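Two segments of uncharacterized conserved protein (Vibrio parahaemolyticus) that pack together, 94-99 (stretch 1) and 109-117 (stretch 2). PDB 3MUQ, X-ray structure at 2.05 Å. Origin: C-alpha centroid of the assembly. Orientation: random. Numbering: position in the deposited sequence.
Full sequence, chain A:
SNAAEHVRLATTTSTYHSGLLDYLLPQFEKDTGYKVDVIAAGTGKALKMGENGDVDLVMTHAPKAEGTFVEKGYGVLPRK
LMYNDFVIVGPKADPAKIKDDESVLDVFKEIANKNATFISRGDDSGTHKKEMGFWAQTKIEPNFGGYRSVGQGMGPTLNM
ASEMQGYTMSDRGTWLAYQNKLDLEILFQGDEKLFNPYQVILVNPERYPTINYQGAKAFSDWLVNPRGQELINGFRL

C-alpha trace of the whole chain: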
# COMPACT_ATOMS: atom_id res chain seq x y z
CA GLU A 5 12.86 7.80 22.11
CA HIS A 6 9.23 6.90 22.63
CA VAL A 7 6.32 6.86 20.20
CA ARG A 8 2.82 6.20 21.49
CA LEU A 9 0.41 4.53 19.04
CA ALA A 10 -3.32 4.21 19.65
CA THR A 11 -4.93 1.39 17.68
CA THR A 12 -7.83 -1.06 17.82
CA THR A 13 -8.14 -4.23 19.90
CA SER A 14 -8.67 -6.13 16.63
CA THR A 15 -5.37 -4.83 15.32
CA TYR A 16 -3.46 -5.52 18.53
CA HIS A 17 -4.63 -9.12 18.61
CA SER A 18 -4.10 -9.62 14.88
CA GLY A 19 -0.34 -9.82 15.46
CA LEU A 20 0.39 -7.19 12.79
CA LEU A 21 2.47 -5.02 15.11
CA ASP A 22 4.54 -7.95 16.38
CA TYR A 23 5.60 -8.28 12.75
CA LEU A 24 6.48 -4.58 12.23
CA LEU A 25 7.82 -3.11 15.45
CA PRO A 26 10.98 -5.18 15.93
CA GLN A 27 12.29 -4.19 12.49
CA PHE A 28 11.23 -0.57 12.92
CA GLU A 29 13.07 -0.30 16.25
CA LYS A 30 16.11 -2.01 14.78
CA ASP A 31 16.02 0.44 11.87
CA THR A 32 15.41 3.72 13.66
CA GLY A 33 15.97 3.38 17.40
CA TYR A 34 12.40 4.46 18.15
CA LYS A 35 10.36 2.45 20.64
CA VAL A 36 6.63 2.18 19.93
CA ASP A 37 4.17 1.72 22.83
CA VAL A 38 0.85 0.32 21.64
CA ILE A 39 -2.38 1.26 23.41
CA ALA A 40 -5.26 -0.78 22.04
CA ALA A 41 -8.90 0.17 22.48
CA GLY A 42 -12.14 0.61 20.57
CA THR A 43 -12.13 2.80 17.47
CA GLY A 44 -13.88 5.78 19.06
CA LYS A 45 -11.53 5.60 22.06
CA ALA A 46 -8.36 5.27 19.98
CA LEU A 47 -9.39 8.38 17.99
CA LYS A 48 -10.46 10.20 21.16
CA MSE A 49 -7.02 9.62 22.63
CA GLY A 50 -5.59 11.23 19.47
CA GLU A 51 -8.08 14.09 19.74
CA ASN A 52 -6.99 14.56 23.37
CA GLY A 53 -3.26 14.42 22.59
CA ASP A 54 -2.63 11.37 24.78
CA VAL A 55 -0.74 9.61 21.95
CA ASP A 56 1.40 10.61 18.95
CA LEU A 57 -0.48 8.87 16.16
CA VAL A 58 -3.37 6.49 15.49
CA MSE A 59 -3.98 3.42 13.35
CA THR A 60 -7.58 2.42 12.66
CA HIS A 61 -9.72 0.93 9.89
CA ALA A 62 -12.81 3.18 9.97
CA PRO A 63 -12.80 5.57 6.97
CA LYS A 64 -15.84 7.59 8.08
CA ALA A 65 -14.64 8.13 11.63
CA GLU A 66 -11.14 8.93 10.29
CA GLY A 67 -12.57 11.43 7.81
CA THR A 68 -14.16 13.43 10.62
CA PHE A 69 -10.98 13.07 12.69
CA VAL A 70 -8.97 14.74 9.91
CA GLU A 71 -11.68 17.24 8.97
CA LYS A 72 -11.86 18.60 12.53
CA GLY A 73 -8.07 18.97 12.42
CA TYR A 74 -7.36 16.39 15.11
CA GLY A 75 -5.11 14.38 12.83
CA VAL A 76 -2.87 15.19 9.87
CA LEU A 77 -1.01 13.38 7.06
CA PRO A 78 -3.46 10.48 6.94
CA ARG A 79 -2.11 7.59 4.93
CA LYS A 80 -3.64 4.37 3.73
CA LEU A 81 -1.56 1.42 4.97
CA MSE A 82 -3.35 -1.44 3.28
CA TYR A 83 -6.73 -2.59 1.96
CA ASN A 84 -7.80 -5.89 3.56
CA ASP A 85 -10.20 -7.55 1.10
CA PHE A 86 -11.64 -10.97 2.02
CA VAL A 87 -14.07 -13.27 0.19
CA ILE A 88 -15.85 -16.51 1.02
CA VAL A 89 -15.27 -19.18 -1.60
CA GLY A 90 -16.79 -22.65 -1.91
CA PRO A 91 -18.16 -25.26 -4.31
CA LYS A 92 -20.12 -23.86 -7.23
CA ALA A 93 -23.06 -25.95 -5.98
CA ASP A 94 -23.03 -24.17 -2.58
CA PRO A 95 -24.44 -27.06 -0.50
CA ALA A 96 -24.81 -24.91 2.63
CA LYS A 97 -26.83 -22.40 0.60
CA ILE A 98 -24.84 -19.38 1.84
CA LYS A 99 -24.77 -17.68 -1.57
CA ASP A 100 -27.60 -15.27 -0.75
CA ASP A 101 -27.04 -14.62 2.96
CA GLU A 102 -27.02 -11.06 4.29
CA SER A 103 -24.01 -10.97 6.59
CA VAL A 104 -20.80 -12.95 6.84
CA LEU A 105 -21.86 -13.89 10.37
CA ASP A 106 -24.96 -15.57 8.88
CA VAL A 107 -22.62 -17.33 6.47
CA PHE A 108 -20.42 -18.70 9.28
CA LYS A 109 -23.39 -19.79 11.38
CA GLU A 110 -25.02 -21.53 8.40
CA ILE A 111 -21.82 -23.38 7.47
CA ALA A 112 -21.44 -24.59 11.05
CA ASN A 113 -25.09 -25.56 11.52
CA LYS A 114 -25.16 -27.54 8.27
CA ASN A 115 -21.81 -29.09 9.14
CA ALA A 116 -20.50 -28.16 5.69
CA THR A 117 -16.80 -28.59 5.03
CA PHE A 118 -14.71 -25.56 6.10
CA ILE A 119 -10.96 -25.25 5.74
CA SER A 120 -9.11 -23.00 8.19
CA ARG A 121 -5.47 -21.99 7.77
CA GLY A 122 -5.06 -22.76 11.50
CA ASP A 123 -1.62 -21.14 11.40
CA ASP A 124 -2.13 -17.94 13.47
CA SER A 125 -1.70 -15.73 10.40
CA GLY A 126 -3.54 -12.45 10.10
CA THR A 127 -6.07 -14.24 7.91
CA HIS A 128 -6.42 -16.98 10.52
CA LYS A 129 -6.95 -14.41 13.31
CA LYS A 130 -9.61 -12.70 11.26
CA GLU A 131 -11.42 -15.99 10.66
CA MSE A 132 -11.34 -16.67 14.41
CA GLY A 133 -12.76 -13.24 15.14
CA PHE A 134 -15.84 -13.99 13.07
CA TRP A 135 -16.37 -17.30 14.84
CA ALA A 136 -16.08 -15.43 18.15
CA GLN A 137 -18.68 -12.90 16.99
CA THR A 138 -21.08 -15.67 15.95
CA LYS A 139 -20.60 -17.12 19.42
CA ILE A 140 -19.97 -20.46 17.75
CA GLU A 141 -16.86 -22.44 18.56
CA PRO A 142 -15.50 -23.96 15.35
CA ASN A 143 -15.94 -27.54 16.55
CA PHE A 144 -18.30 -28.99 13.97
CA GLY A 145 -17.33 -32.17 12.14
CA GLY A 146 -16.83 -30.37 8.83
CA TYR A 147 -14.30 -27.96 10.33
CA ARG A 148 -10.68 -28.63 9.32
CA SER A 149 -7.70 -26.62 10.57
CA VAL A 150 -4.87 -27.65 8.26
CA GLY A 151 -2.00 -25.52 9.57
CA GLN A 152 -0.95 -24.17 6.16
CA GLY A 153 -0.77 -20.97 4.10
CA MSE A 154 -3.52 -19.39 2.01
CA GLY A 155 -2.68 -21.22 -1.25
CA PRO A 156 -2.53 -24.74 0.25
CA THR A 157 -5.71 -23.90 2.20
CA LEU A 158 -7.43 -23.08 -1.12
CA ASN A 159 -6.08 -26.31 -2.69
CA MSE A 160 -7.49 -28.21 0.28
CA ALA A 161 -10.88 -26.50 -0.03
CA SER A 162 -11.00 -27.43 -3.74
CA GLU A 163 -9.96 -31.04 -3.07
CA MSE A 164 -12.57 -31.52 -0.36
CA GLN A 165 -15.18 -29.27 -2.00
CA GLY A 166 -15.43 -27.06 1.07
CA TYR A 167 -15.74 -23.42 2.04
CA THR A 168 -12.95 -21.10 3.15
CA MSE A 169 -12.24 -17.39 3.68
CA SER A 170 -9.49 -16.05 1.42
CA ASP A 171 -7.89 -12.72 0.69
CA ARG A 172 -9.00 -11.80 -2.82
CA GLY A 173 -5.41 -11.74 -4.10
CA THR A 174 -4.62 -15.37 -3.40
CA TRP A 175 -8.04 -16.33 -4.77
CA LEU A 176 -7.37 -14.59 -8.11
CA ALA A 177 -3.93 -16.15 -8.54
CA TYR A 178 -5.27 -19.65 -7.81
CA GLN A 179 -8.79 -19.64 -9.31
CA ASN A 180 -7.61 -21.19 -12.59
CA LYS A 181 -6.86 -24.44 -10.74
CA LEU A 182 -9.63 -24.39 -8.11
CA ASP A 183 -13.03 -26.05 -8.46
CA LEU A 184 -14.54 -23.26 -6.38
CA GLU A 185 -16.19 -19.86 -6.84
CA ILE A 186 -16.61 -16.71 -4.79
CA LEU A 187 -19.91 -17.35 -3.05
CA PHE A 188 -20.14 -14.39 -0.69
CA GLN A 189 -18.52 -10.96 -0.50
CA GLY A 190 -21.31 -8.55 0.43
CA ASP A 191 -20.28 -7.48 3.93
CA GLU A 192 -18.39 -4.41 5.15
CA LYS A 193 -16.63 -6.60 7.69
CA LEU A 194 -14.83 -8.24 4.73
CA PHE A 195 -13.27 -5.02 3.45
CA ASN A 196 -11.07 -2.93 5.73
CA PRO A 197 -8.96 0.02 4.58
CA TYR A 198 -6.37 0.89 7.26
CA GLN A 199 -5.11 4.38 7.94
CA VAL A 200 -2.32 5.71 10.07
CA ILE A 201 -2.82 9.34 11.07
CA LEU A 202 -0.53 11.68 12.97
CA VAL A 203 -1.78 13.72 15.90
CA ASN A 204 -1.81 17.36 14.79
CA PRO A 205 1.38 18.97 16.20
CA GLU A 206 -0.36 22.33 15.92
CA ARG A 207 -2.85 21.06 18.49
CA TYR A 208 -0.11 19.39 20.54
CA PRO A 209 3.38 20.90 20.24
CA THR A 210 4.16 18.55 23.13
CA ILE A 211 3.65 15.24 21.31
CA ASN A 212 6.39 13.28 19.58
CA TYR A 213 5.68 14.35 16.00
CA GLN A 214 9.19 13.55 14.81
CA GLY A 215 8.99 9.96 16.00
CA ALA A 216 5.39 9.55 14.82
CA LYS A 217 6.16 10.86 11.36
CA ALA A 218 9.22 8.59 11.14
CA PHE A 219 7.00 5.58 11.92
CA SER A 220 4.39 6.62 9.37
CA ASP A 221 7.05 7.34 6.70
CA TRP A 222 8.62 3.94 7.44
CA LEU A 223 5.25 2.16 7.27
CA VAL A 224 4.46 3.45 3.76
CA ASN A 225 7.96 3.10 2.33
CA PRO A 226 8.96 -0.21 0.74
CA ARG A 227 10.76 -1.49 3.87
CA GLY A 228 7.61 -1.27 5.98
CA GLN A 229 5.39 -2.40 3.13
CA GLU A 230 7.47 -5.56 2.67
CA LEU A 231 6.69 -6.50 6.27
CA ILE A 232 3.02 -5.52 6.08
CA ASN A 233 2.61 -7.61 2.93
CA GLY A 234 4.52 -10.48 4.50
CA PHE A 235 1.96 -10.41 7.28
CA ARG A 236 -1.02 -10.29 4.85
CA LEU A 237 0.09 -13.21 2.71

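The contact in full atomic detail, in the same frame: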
# COMPACT_ATOMS: atom_id res chain seq x y z
N ASP A 94 -22.64 -24.86 -3.81
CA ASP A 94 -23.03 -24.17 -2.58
C ASP A 94 -24.01 -24.98 -1.71
O ASP A 94 -25.13 -24.53 -1.44
CB ASP A 94 -23.66 -22.83 -2.94
CG ASP A 94 -23.99 -21.99 -1.73
OD1 ASP A 94 -23.42 -22.21 -0.63
OD2 ASP A 94 -24.83 -21.09 -1.88
N PRO A 95 -23.56 -26.13 -1.23
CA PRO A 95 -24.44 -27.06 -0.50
C PRO A 95 -24.97 -26.50 0.81
O PRO A 95 -26.01 -26.98 1.28
CB PRO A 95 -23.54 -28.28 -0.26
CG PRO A 95 -22.16 -27.72 -0.28
CD PRO A 95 -22.18 -26.64 -1.32
N ALA A 96 -24.28 -25.53 1.42
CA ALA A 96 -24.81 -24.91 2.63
C ALA A 96 -25.78 -23.77 2.32
O ALA A 96 -26.34 -23.15 3.23
CB ALA A 96 -23.68 -24.41 3.54
N LYS A 97 -25.96 -23.48 1.04
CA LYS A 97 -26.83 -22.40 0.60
C LYS A 97 -26.49 -21.07 1.30
O LYS A 97 -27.36 -20.41 1.86
CB LYS A 97 -28.31 -22.75 0.83
CG LYS A 97 -28.75 -24.10 0.25
CD LYS A 97 -28.38 -24.24 -1.21
CE LYS A 97 -28.59 -25.66 -1.72
NZ LYS A 97 -27.98 -25.85 -3.08
N ILE A 98 -25.22 -20.66 1.25
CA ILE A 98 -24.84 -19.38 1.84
C ILE A 98 -24.85 -18.24 0.83
O ILE A 98 -24.77 -17.07 1.20
CB ILE A 98 -23.41 -19.42 2.42
CG1 ILE A 98 -22.40 -19.49 1.27
CG2 ILE A 98 -23.27 -20.57 3.40
CD1 ILE A 98 -21.14 -18.74 1.52
N LYS A 99 -24.92 -18.61 -0.45
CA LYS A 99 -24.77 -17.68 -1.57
C LYS A 99 -25.57 -16.37 -1.45
O LYS A 99 -25.12 -15.31 -1.89
CB LYS A 99 -25.12 -18.38 -2.88
CG LYS A 99 -24.58 -17.73 -4.14
CD LYS A 99 -25.02 -18.49 -5.38
CE LYS A 99 -24.64 -17.77 -6.67
NZ LYS A 99 -23.18 -17.80 -6.96
N LYS A 109 -22.43 -19.03 10.60
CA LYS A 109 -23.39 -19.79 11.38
C LYS A 109 -24.01 -20.92 10.55
O LYS A 109 -24.15 -22.04 11.03
CB LYS A 109 -24.49 -18.88 11.92
CG LYS A 109 -24.02 -17.93 13.01
CD LYS A 109 -25.04 -16.84 13.30
CE LYS A 109 -24.44 -15.80 14.24
NZ LYS A 109 -25.34 -14.63 14.43
N GLU A 110 -24.38 -20.59 9.31
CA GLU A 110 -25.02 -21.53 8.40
C GLU A 110 -24.07 -22.68 8.05
O GLU A 110 -24.47 -23.85 8.03
CB GLU A 110 -25.43 -20.77 7.14
CG GLU A 110 -26.45 -21.44 6.24
CD GLU A 110 -27.41 -20.43 5.61
OE1 GLU A 110 -28.00 -20.74 4.55
OE2 GLU A 110 -27.58 -19.33 6.19
N ILE A 111 -22.82 -22.36 7.76
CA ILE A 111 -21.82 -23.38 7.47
C ILE A 111 -21.67 -24.33 8.66
O ILE A 111 -21.66 -25.57 8.51
CB ILE A 111 -20.46 -22.73 7.12
CG1 ILE A 111 -20.53 -22.16 5.68
CG2 ILE A 111 -19.33 -23.73 7.27
CD1 ILE A 111 -19.24 -21.48 5.21
N ALA A 112 -21.58 -23.76 9.86
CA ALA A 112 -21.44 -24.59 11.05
C ALA A 112 -22.68 -25.44 11.30
O ALA A 112 -22.58 -26.63 11.56
CB ALA A 112 -21.12 -23.74 12.26
N ASN A 113 -23.86 -24.83 11.20
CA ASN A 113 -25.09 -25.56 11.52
C ASN A 113 -25.44 -26.65 10.50
O ASN A 113 -26.12 -27.62 10.82
CB ASN A 113 -26.27 -24.62 11.77
CG ASN A 113 -26.06 -23.73 13.00
OD1 ASN A 113 -25.49 -24.16 14.00
ND2 ASN A 113 -26.52 -22.48 12.92
N LYS A 114 -24.95 -26.50 9.27
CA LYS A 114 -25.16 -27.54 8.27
C LYS A 114 -24.00 -28.52 8.26
O LYS A 114 -24.00 -29.51 7.52
CB LYS A 114 -25.39 -26.93 6.89
CG LYS A 114 -26.56 -25.96 6.83
CD LYS A 114 -27.35 -26.14 5.55
CE LYS A 114 -28.28 -24.96 5.32
NZ LYS A 114 -28.74 -24.94 3.90
N ASN A 115 -23.02 -28.27 9.12
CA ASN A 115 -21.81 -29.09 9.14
C ASN A 115 -21.24 -29.29 7.73
O ASN A 115 -20.86 -30.40 7.33
CB ASN A 115 -22.07 -30.43 9.83
CG ASN A 115 -20.79 -31.15 10.14
OD1 ASN A 115 -19.81 -30.55 10.61
ND2 ASN A 115 -20.76 -32.44 9.84
N ALA A 116 -21.20 -28.20 6.97
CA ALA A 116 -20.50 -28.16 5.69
C ALA A 116 -19.00 -28.22 5.92
O ALA A 116 -18.51 -27.96 7.01
CB ALA A 116 -20.86 -26.88 4.95
N THR A 117 -18.24 -28.55 4.88
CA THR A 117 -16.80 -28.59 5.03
C THR A 117 -16.21 -27.17 5.02
O THR A 117 -16.55 -26.34 4.17
CB THR A 117 -16.15 -29.49 3.95
OG1 THR A 117 -16.55 -30.85 4.20
CG2 THR A 117 -14.63 -29.40 4.00

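Stretch 1 has no regular helix or strand; a type I turn from Asp-94 to Lys-97, closed by Lys-97 N to Asp-94 O at 2.8 Å, shapes its first four residues. The Asp-94 side chain (chi1 t) braces what follows, OD1 accepting a hydrogen bond from Ile-98 N at 3.0 Å and an angle of 162°. Stretch 2 is helical through Asn-113 and closes in a Schellman motif: Asn-115 has positive phi (48°), Ala-116 N bonds to Ile-111 O at 3.1 Å, and Asn-115 N bonds to Ala-112 O at 3.0 Å. The backbones come nearest at Ala-96 and Ile-111, whose CA atoms lie 5.9 Å apart.

The contact buries 300 Å², and Ala-96 contributes most, 72 Å². Its short side chain suits this close approach: Ala-96 CB lies 4.0 Å from Ala-116 CB and 4.4 Å from Ile-111 CG1. Ile-98 CG2 extends the apolar patch, 3.9 Å from Ile-111 CG1; both isoleucines are buried.

The polar contacts are weaker evidence. Lys-114 reaches across to give a weak hydrogen bond from NZ to Ala-96 O at 3.1 Å, its long chain spanning the gap. Glu-110 OE1 sits 2.8 Å from Lys-97 O, but both are acceptors as modelled, so this proximity is not counted as a hydrogen bond.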